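Side-chain contacts in DUF3822 family protein (Bacteroides thetaiotaomicron VPI-5482, PDB 3HRG), which is of unknown function but has an actin-like ATPase fold, which makes an ATP-dependent role possible though unproven: residues I172-F177 with L201-Q206; T227-L232 with V239-P244; K113-V118 with P146-F151. One frame throughout, in Å; residues are numbered along the deposited sequence. Where two conformers were deposited one is given.

Contact 1: residues I172-F177 with L201-Q206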
loop_
_atom_site.group_PDB
_atom_site.type_symbol
_atom_site.label_atom_id
_atom_site.label_comp_id
_atom_site.label_asym_id
_atom_site.label_seq_id
_atom_site.Cartn_x
_atom_site.Cartn_y
_atom_site.Cartn_z
ATOM N N ILE A 172 -7.259 -5.673 -5.908
ATOM C CA ILE A 172 -7.973 -4.862 -4.925
ATOM C C ILE A 172 -7.425 -5.289 -3.537
ATOM O O ILE A 172 -7.303 -6.493 -3.262
ATOM C CB ILE A 172 -9.492 -5.006 -5.086
ATOM C CG1 ILE A 172 -10.229 -3.909 -4.306
ATOM C CG2 ILE A 172 -9.956 -6.467 -4.743
ATOM C CD1 ILE A 172 -11.689 -3.738 -4.726
ATOM N N ASP A 173 -6.980 -4.313 -2.749
ATOM C CA ASP A 173 -6.442 -4.521 -1.400
ATOM C C ASP A 173 -7.568 -4.138 -0.454
ATOM O O ASP A 173 -8.114 -3.019 -0.565
ATOM C CB ASP A 173 -5.180 -3.653 -1.160
ATOM C CG ASP A 173 -4.063 -3.903 -2.186
ATOM O OD1 ASP A 173 -3.980 -5.014 -2.737
ATOM O OD2 ASP A 173 -3.259 -2.961 -2.476
ATOM N N ILE A 174 -7.964 -5.064 0.418
ATOM C CA ILE A 174 -9.095 -4.868 1.325
ATOM C C ILE A 174 -8.632 -4.890 2.777
ATOM O O ILE A 174 -7.947 -5.832 3.198
ATOM C CB ILE A 174 -10.184 -5.907 1.089
ATOM C CG1 ILE A 174 -10.654 -5.881 -0.368
ATOM C CG2 ILE A 174 -11.372 -5.713 2.064
ATOM C CD1 ILE A 174 -11.702 -6.925 -0.714
ATOM N N TYR A 175 -9.042 -3.863 3.520
ATOM C CA TYR A 175 -8.665 -3.647 4.924
ATOM C C TYR A 175 -9.943 -3.372 5.714
ATOM O O TYR A 175 -10.626 -2.358 5.484
ATOM C CB TYR A 175 -7.704 -2.478 5.060
ATOM C CG TYR A 175 -6.520 -2.576 4.125
ATOM C CD1 TYR A 175 -5.417 -3.368 4.436
ATOM C CD2 TYR A 175 -6.527 -1.908 2.905
ATOM C CE1 TYR A 175 -4.308 -3.470 3.557
ATOM C CE2 TYR A 175 -5.412 -1.970 2.027
ATOM C CZ TYR A 175 -4.330 -2.773 2.357
ATOM O OH TYR A 175 -3.266 -2.879 1.490
ATOM N N CYS A 176 -10.257 -4.253 6.658
ATOM C CA CYS A 176 -11.500 -4.141 7.429
ATOM C C CYS A 176 -11.245 -3.864 8.900
ATOM O O CYS A 176 -10.335 -4.450 9.486
ATOM C CB CYS A 176 -12.344 -5.417 7.280
ATOM S SG CYS A 176 -12.832 -5.697 5.594
ATOM N N PHE A 177 -12.109 -3.020 9.496
ATOM C CA PHE A 177 -11.932 -2.588 10.874
ATOM C C PHE A 177 -13.174 -2.479 11.715
ATOM O O PHE A 177 -14.258 -2.220 11.208
ATOM C CB PHE A 177 -11.335 -1.165 10.899
ATOM C CG PHE A 177 -9.981 -1.061 10.303
ATOM C CD1 PHE A 177 -9.826 -0.854 8.933
ATOM C CD2 PHE A 177 -8.851 -1.196 11.096
ATOM C CE1 PHE A 177 -8.538 -0.747 8.395
ATOM C CE2 PHE A 177 -7.597 -1.083 10.561
ATOM C CZ PHE A 177 -7.433 -0.871 9.227
ATOM N N LEU A 201 -17.845 -8.212 -2.044
ATOM C CA LEU A 201 -19.011 -8.850 -1.452
ATOM C C LEU A 201 -18.682 -10.137 -0.711
ATOM O O LEU A 201 -19.371 -10.487 0.273
ATOM C CB LEU A 201 -20.108 -9.084 -2.503
ATOM C CG LEU A 201 -20.663 -7.789 -3.162
ATOM C CD1 LEU A 201 -21.735 -8.089 -4.274
ATOM C CD2 LEU A 201 -21.222 -6.829 -2.120
ATOM N N TYR A 202 -17.685 -10.869 -1.200
ATOM C CA TYR A 202 -17.246 -12.089 -0.534
ATOM C C TYR A 202 -16.759 -11.731 0.881
ATOM O O TYR A 202 -17.156 -12.354 1.856
ATOM C CB TYR A 202 -16.104 -12.782 -1.287
ATOM C CG TYR A 202 -15.671 -14.024 -0.582
ATOM C CD1 TYR A 202 -16.305 -15.213 -0.819
ATOM C CD2 TYR A 202 -14.647 -13.998 0.360
ATOM C CE1 TYR A 202 -15.962 -16.341 -0.147
ATOM C CE2 TYR A 202 -14.297 -15.147 1.056
ATOM C CZ TYR A 202 -14.959 -16.306 0.784
ATOM O OH TYR A 202 -14.643 -17.480 1.424
ATOM N N VAL A 203 -15.869 -10.762 0.967
ATOM C CA VAL A 203 -15.334 -10.365 2.268
ATOM C C VAL A 203 -16.435 -9.776 3.169
ATOM O O VAL A 203 -16.454 -9.999 4.355
ATOM C CB VAL A 203 -14.154 -9.390 2.140
ATOM C CG1 VAL A 203 -13.692 -8.908 3.535
ATOM C CG2 VAL A 203 -12.980 -10.055 1.332
ATOM N N TRP A 204 -17.349 -9.011 2.599
ATOM C CA TRP A 204 -18.433 -8.447 3.369
ATOM C C TRP A 204 -19.217 -9.557 4.072
ATOM O O TRP A 204 -19.580 -9.439 5.244
ATOM C CB TRP A 204 -19.392 -7.661 2.452
ATOM C CG TRP A 204 -20.353 -6.733 3.195
ATOM C CD1 TRP A 204 -21.558 -7.048 3.754
ATOM C CD2 TRP A 204 -20.157 -5.343 3.411
ATOM N NE1 TRP A 204 -22.102 -5.925 4.348
ATOM C CE2 TRP A 204 -21.262 -4.864 4.131
ATOM C CE3 TRP A 204 -19.125 -4.462 3.105
ATOM C CZ2 TRP A 204 -21.363 -3.534 4.545
ATOM C CZ3 TRP A 204 -19.233 -3.136 3.488
ATOM C CH2 TRP A 204 -20.361 -2.681 4.202
ATOM N N LYS A 205 -19.539 -10.617 3.316
ATOM C CA LYS A 205 -20.316 -11.741 3.849
ATOM C C LYS A 205 -19.475 -12.545 4.845
ATOM O O LYS A 205 -19.979 -12.941 5.895
ATOM C CB LYS A 205 -20.847 -12.632 2.710
ATOM C CG LYS A 205 -21.795 -13.784 3.119
ATOM C CD LYS A 205 -23.115 -13.276 3.763
ATOM C CE LYS A 205 -24.046 -14.392 4.230
ATOM N NZ LYS A 205 -23.419 -15.285 5.227
ATOM N N GLN A 206 -18.197 -12.756 4.531
ATOM C CA GLN A 206 -17.274 -13.493 5.377
ATOM C C GLN A 206 -17.174 -12.906 6.791
ATOM O O GLN A 206 -17.115 -13.640 7.772
ATOM C CB GLN A 206 -15.867 -13.457 4.764
ATOM C CG GLN A 206 -14.777 -14.268 5.467
ATOM C CD GLN A 206 -13.345 -13.975 4.966
ATOM O OE1 GLN A 206 -13.123 -13.258 3.989
ATOM N NE2 GLN A 206 -12.379 -14.491 5.676
#
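Ile174 and Val203 mark the closest passage of strand 172-177 and helix 201-206, with their CA atoms 8.4 Å apart. This is helix-on-sheet packing in one of the two five-stranded mixed sheets of the actin-like ATPase fold, each with strand order 3-2-1-4-5, and it shows how a single helix residue can serve two strand positions. Ile174 and Cys176, two residues apart, both direct their CB atoms at the helix, whereas Tyr175 between them points to the other face, where helix 144-154 lies. Val203 answers with both of its methyls. Ile174 and Val203 reach for each other tip to tip, and the CD1 end of the extended isoleucine chain comes to 4.0 Å from Val203 CG2. With CG1 lying opposite the backbone N (chi1 175°), the valine turns that branch to the cysteine and leaves CG2 for the isoleucine. Met163 of strand 162-167 touches all three side chains, and Phe188 of strand 181-189 touches Ile174 and Val203, continuing the apolar layer to the strands on either side. The contact is buried and has no hydrogen bond across it; the cysteine joins as an apolar partner, its SG lying 3.9 Å from Val203 CG1.

Contact 2: residues T227-L232 with V239-P244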
loop_
_atom_site.group_PDB
_atom_site.type_symbol
_atom_site.label_atom_id
_atom_site.label_comp_id
_atom_site.label_asym_id
_atom_site.label_seq_id
_atom_site.Cartn_x
_atom_site.Cartn_y
_atom_site.Cartn_z
ATOM N N THR A 227 -20.617 1.674 -13.233
ATOM C CA THR A 227 -21.030 0.272 -13.130
ATOM C C THR A 227 -20.676 -0.310 -11.775
ATOM O O THR A 227 -21.506 -0.984 -11.144
ATOM C CB THR A 227 -20.405 -0.552 -14.265
ATOM O OG1 THR A 227 -20.864 -0.013 -15.501
ATOM C CG2 THR A 227 -20.807 -2.037 -14.176
ATOM N N LEU A 228 -19.452 -0.064 -11.334
ATOM C CA LEU A 228 -19.004 -0.518 -10.047
ATOM C C LEU A 228 -19.944 -0.044 -8.919
ATOM O O LEU A 228 -20.423 -0.865 -8.112
ATOM C CB LEU A 228 -17.576 -0.017 -9.789
ATOM C CG LEU A 228 -16.898 -0.368 -8.473
ATOM C CD1 LEU A 228 -16.748 -1.892 -8.300
ATOM C CD2 LEU A 228 -15.530 0.355 -8.410
HETATM N N MSE A 229 -20.214 1.263 -8.876
HETATM C CA MSE A 229 -21.045 1.851 -7.807
HETATM C C MSE A 229 -22.499 1.377 -7.896
HETATM O O MSE A 229 -23.132 1.071 -6.870
HETATM C CB MSE A 229 -20.980 3.385 -7.828
HETATM C CG MSE A 229 -19.620 3.948 -7.640
HETATM SE SE MSE A 229 -19.003 3.619 -5.852
HETATM C CE MSE A 229 -20.019 5.071 -5.024
ATOM N N ASN A 230 -23.041 1.294 -9.103
ATOM C CA ASN A 230 -24.434 0.841 -9.242
ATOM C C ASN A 230 -24.643 -0.561 -8.687
ATOM O O ASN A 230 -25.637 -0.802 -8.020
ATOM C CB ASN A 230 -24.922 0.905 -10.678
ATOM C CG ASN A 230 -25.209 2.312 -11.129
ATOM O OD1 ASN A 230 -25.254 3.238 -10.311
ATOM N ND2 ASN A 230 -25.427 2.490 -12.430
ATOM N N GLU A 231 -23.704 -1.460 -8.966
ATOM C CA GLU A 231 -23.781 -2.834 -8.468
ATOM C C GLU A 231 -23.528 -2.923 -6.983
ATOM O O GLU A 231 -24.257 -3.615 -6.284
ATOM C CB GLU A 231 -22.813 -3.772 -9.185
ATOM C CG GLU A 231 -23.440 -4.469 -10.346
ATOM C CD GLU A 231 -24.564 -5.428 -9.885
ATOM O OE1 GLU A 231 -24.385 -6.230 -8.918
ATOM O OE2 GLU A 231 -25.637 -5.340 -10.468
ATOM N N LEU A 232 -22.471 -2.292 -6.497
ATOM C CA LEU A 232 -22.218 -2.331 -5.050
ATOM C C LEU A 232 -23.389 -1.760 -4.222
ATOM O O LEU A 232 -23.714 -2.316 -3.161
ATOM C CB LEU A 232 -20.920 -1.606 -4.701
ATOM C CG LEU A 232 -19.600 -2.252 -5.113
ATOM C CD1 LEU A 232 -18.504 -1.203 -5.000
ATOM C CD2 LEU A 232 -19.255 -3.543 -4.327
ATOM N N VAL A 239 -21.888 3.403 0.807
ATOM C CA VAL A 239 -20.677 3.296 -0.029
ATOM C C VAL A 239 -20.153 4.702 -0.329
ATOM O O VAL A 239 -20.921 5.574 -0.727
ATOM C CB VAL A 239 -20.921 2.578 -1.377
ATOM C CG1 VAL A 239 -19.581 2.402 -2.125
ATOM C CG2 VAL A 239 -21.564 1.230 -1.181
ATOM N N PHE A 240 -18.862 4.917 -0.122
ATOM C CA PHE A 240 -18.236 6.236 -0.356
ATOM C C PHE A 240 -16.951 6.159 -1.167
ATOM O O PHE A 240 -16.282 5.123 -1.171
ATOM C CB PHE A 240 -17.867 6.875 0.981
ATOM C CG PHE A 240 -18.997 6.961 1.933
ATOM C CD1 PHE A 240 -19.850 8.045 1.913
ATOM C CD2 PHE A 240 -19.206 5.952 2.866
ATOM C CE1 PHE A 240 -20.931 8.118 2.799
ATOM C CE2 PHE A 240 -20.276 6.031 3.764
ATOM C CZ PHE A 240 -21.139 7.104 3.728
ATOM N N ILE A 241 -16.656 7.243 -1.891
ATOM C CA ILE A 241 -15.414 7.390 -2.636
ATOM C C ILE A 241 -14.604 8.301 -1.752
ATOM O O ILE A 241 -15.016 9.445 -1.490
ATOM C CB ILE A 241 -15.575 8.054 -4.005
ATOM C CG1 ILE A 241 -16.551 7.268 -4.872
ATOM C CG2 ILE A 241 -14.179 8.200 -4.705
ATOM C CD1 ILE A 241 -16.109 5.929 -5.146
HETATM N N MSE A 242 -13.475 7.804 -1.280
HETATM C CA MSE A 242 -12.640 8.553 -0.379
HETATM C C MSE A 242 -12.007 9.779 -1.015
HETATM O O MSE A 242 -11.795 9.835 -2.221
HETATM C CB MSE A 242 -11.481 7.704 0.131
HETATM C CG MSE A 242 -11.853 6.486 0.873
HETATM SE SE MSE A 242 -10.241 5.727 1.602
HETATM C CE MSE A 242 -9.952 6.961 3.096
ATOM N N ASN A 243 -11.698 10.729 -0.137
ATOM C CA ASN A 243 -11.016 11.964 -0.464
ATOM C C ASN A 243 -9.679 11.785 0.291
ATOM O O ASN A 243 -9.682 11.627 1.517
ATOM C CB ASN A 243 -11.829 13.160 0.024
ATOM C CG ASN A 243 -11.198 14.495 -0.308
ATOM O OD1 ASN A 243 -10.190 14.577 -1.003
ATOM N ND2 ASN A 243 -11.811 15.565 0.185
ATOM N N PRO A 244 -8.538 11.726 -0.423
ATOM C CA PRO A 244 -8.365 11.816 -1.869
ATOM C C PRO A 244 -8.785 10.521 -2.577
ATOM O O PRO A 244 -8.755 9.421 -1.971
ATOM C CB PRO A 244 -6.857 12.074 -2.025
ATOM C CG PRO A 244 -6.235 11.376 -0.869
ATOM C CD PRO A 244 -7.279 11.324 0.247
#
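Met229 of helix 227-232 reaches Val239 and Ile241 of the strand with the last two atoms of its side chain, SE and CE. The residue is a selenomethionine, and its heavy atom sits 3.8 Å from Ile241 CD1. The same SE lies 4.0 Å from Val239 CG1, so the two strand residues share one helix side chain. The two approaches differ in kind. Met229 and Val239 run past one another in opposite directions, alongside rather than end to end, and the valine offers a single branch, CG1. Met229 and Ile241 cross obliquely, the isoleucine meeting it with the CG1-CD1 arm. Neither Met229 nor Ile241 aims its CB directly at the other segment; bends farther out bring the ends together. In Met229 the chain folds at both chi2 (-68°) and chi3 (-79°), which swings CE in beside the strand, 4.0 Å from Val239 CG1. In Ile241 a similar bend at chi2 (-62°) turns CD1 back to meet SE, while CG1 stands 4.1 Å from Met229 CE. The grip is therefore purely apolar, a flexible, polarisable side chain fitted against two branched ones, and all three residues are partly exposed at the surface of the protein. Leu232, one turn on, directs its CB at the strand and is partly covered by it. The segments belong to a beta-alpha-beta unit, in which helix 225-235 connects strand 215-220 to its parallel neighbour 239-241, the outermost strand of this sheet within the chain. Met229 also touches Leu218 of strand 215-220, whereas Leu228 and Leu232 pack on Ile197 and Leu200 of helix 193-206, and Phe240, whose CB points away from the helix, meets the ring of His217.

Contact 3: residues K113-V118 with P146-F151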
loop_
_atom_site.group_PDB
_atom_site.type_symbol
_atom_site.label_atom_id
_atom_site.label_comp_id
_atom_site.label_asym_id
_atom_site.label_seq_id
_atom_site.Cartn_x
_atom_site.Cartn_y
_atom_site.Cartn_z
ATOM N N LYS A 113 3.301 -1.956 15.767
ATOM C CA LYS A 113 3.137 -2.095 17.249
ATOM C C LYS A 113 1.813 -1.541 17.790
ATOM O O LYS A 113 1.100 -2.237 18.525
ATOM C CB LYS A 113 4.318 -1.445 17.994
ATOM C CG LYS A 113 4.286 -1.652 19.507
ATOM N N LYS A 114 1.483 -0.316 17.388
ATOM C CA LYS A 114 0.232 0.344 17.771
ATOM C C LYS A 114 -1.033 -0.457 17.375
ATOM O O LYS A 114 -2.006 -0.470 18.132
ATOM C CB LYS A 114 0.179 1.746 17.135
ATOM N N ASN A 115 -0.998 -1.159 16.238
ATOM C CA ASN A 115 -2.148 -1.959 15.755
ATOM C C ASN A 115 -2.096 -3.445 16.098
ATOM O O ASN A 115 -2.982 -4.201 15.705
ATOM C CB ASN A 115 -2.260 -1.799 14.243
ATOM C CG ASN A 115 -2.410 -0.352 13.833
ATOM O OD1 ASN A 115 -1.438 0.290 13.439
ATOM N ND2 ASN A 115 -3.590 0.192 14.019
ATOM N N ASN A 116 -1.046 -3.880 16.792
ATOM C CA ASN A 116 -0.869 -5.296 17.148
ATOM C C ASN A 116 -0.928 -6.275 15.974
ATOM O O ASN A 116 -1.507 -7.377 16.069
ATOM C CB ASN A 116 -1.843 -5.681 18.264
ATOM C CG ASN A 116 -1.487 -5.013 19.556
ATOM O OD1 ASN A 116 -0.423 -5.287 20.129
ATOM N ND2 ASN A 116 -2.363 -4.149 20.048
ATOM N N VAL A 117 -0.327 -5.876 14.858
ATOM C CA VAL A 117 -0.254 -6.764 13.726
ATOM C C VAL A 117 1.095 -6.672 13.036
ATOM O O VAL A 117 1.880 -5.710 13.246
ATOM C CB VAL A 117 -1.347 -6.503 12.656
ATOM C CG1 VAL A 117 -2.784 -6.580 13.224
ATOM C CG2 VAL A 117 -1.135 -5.176 11.987
ATOM N N VAL A 118 1.360 -7.682 12.221
ATOM C CA VAL A 118 2.576 -7.742 11.405
ATOM C C VAL A 118 2.184 -7.999 9.997
ATOM O O VAL A 118 1.295 -8.794 9.748
ATOM C CB VAL A 118 3.489 -8.875 11.881
ATOM C CG1 VAL A 118 4.768 -9.020 10.964
ATOM C CG2 VAL A 118 3.856 -8.658 13.312
ATOM N N PRO A 146 1.600 1.401 5.980
ATOM C CA PRO A 146 1.028 2.717 6.247
ATOM C C PRO A 146 -0.488 2.791 6.009
ATOM O O PRO A 146 -1.142 3.573 6.673
ATOM C CB PRO A 146 1.759 3.633 5.238
ATOM C CG PRO A 146 2.324 2.664 4.210
ATOM C CD PRO A 146 2.670 1.479 4.957
ATOM N N LEU A 147 -1.040 2.012 5.071
ATOM C CA LEU A 147 -2.474 2.063 4.815
ATOM C C LEU A 147 -3.273 1.595 6.042
ATOM O O LEU A 147 -4.244 2.233 6.428
ATOM C CB LEU A 147 -2.873 1.288 3.560
ATOM C CG LEU A 147 -2.527 1.887 2.190
ATOM C CD1 LEU A 147 -3.047 1.001 1.053
ATOM C CD2 LEU A 147 -3.088 3.287 2.024
ATOM N N ILE A 148 -2.829 0.523 6.668
ATOM C CA ILE A 148 -3.492 -0.001 7.867
ATOM C C ILE A 148 -3.410 0.986 9.005
ATOM O O ILE A 148 -4.420 1.248 9.658
ATOM C CB ILE A 148 -2.883 -1.339 8.304
ATOM C CG1 ILE A 148 -3.311 -2.400 7.310
ATOM C CG2 ILE A 148 -3.341 -1.706 9.724
ATOM C CD1 ILE A 148 -2.584 -3.718 7.416
ATOM N N GLU A 149 -2.237 1.589 9.221
ATOM C CA GLU A 149 -2.126 2.583 10.296
ATOM C C GLU A 149 -3.072 3.779 10.069
ATOM O O GLU A 149 -3.746 4.259 10.989
ATOM C CB GLU A 149 -0.691 3.081 10.450
ATOM C CG GLU A 149 0.254 1.960 10.759
ATOM C CD GLU A 149 1.607 2.401 11.239
ATOM O OE1 GLU A 149 1.869 3.619 11.315
ATOM O OE2 GLU A 149 2.396 1.491 11.578
ATOM N N TYR A 150 -3.105 4.254 8.842
ATOM C CA TYR A 150 -3.954 5.374 8.464
ATOM C C TYR A 150 -5.453 5.026 8.578
ATOM O O TYR A 150 -6.221 5.745 9.206
ATOM C CB TYR A 150 -3.625 5.776 7.031
ATOM C CG TYR A 150 -4.409 6.954 6.488
ATOM C CD1 TYR A 150 -4.028 8.252 6.779
ATOM C CD2 TYR A 150 -5.516 6.761 5.653
ATOM C CE1 TYR A 150 -4.730 9.362 6.260
ATOM C CE2 TYR A 150 -6.242 7.861 5.141
ATOM C CZ TYR A 150 -5.819 9.149 5.444
ATOM O OH TYR A 150 -6.484 10.232 4.963
ATOM N N PHE A 151 -5.860 3.948 7.939
ATOM C CA PHE A 151 -7.263 3.531 7.986
ATOM C C PHE A 151 -7.719 3.145 9.418
ATOM O O PHE A 151 -8.857 3.383 9.781
ATOM C CB PHE A 151 -7.531 2.374 7.052
ATOM C CG PHE A 151 -7.351 2.689 5.563
ATOM C CD1 PHE A 151 -7.819 3.858 4.990
ATOM C CD2 PHE A 151 -6.826 1.717 4.724
ATOM C CE1 PHE A 151 -7.699 4.071 3.616
ATOM C CE2 PHE A 151 -6.685 1.925 3.340
ATOM C CZ PHE A 151 -7.125 3.093 2.788
HETATM O O HOH W 1 -3.148 3.414 13.498
HETATM O O HOH W 2 1.131 0.652 14.065
#
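Asn115 meets Glu149 because its CG stands opposite its own carbonyl carbon, beside the backbone N (chi1 -57°), which carries the amide out to the helix. The second torsion (chi2 99°) then turns the amide so that OD1 comes over the aliphatic part of the glutamate, 3.6 Å from Glu149 CG. Beyond CG the glutamate chain is extended, taking its carboxylate past the asparagine. The two side chains cross at about a right angle, with amide and carboxylate planes 37° apart. On the neighbouring helix position, Ile148 CG2 approaches Asn115 CG at 4.4 Å. The asparagine sits in a type I turn, Lys113 to Asn116, followed by a G1 beta bulge in which Asn116 and Val117 both face Leu112; this joins strands 105-112 and 117-124 as a beta hairpin. Leu112 touches Val117, Ile148 and Glu149, giving the hairpin end an apolar footing on helix 144-154.

Polar groups meet through water. One molecule accepts from Asn115 ND2 at 3.3 Å and donates to the backbone Glu149 O at 2.7 Å. A second donates to Asn115 OD1 at 2.7 Å and, more weakly, to Glu149 OE2 at 2.9 Å. An amide oxygen and a carboxylate oxygen are both acceptors and cannot bond directly to each other without a proton on the acid. The second water resolves this by supplying a hydrogen to each, an arrangement consistent with an ionised glutamate, while both ends of the asparagine amide are linked to the helix by solvent.

How the contacts relate
Contacts 1 and 2 reach the same five-stranded sheet, their centres about 14 Å apart, and their nearest atoms, at about 4 Å, do not touch. Contact 3 lies across that sheet from the helix of contact 1: its helix 146-151 packs on strand 172-177, with Phe177 CE1 3.5 Å from Phe151 CB and Tyr175 CD1 3.7 Å from Ile148 CG1, though the centres are about 17 Å apart. Even contacts 2 and 3, with centres about 24 Å apart, are joined, since Met242 SE lies 3.6 Å from Phe151 CE1. Phe151 thus meets both other contacts. An unidentified ligand lies about 12 Å from the side chain of Ile174 in contact 1.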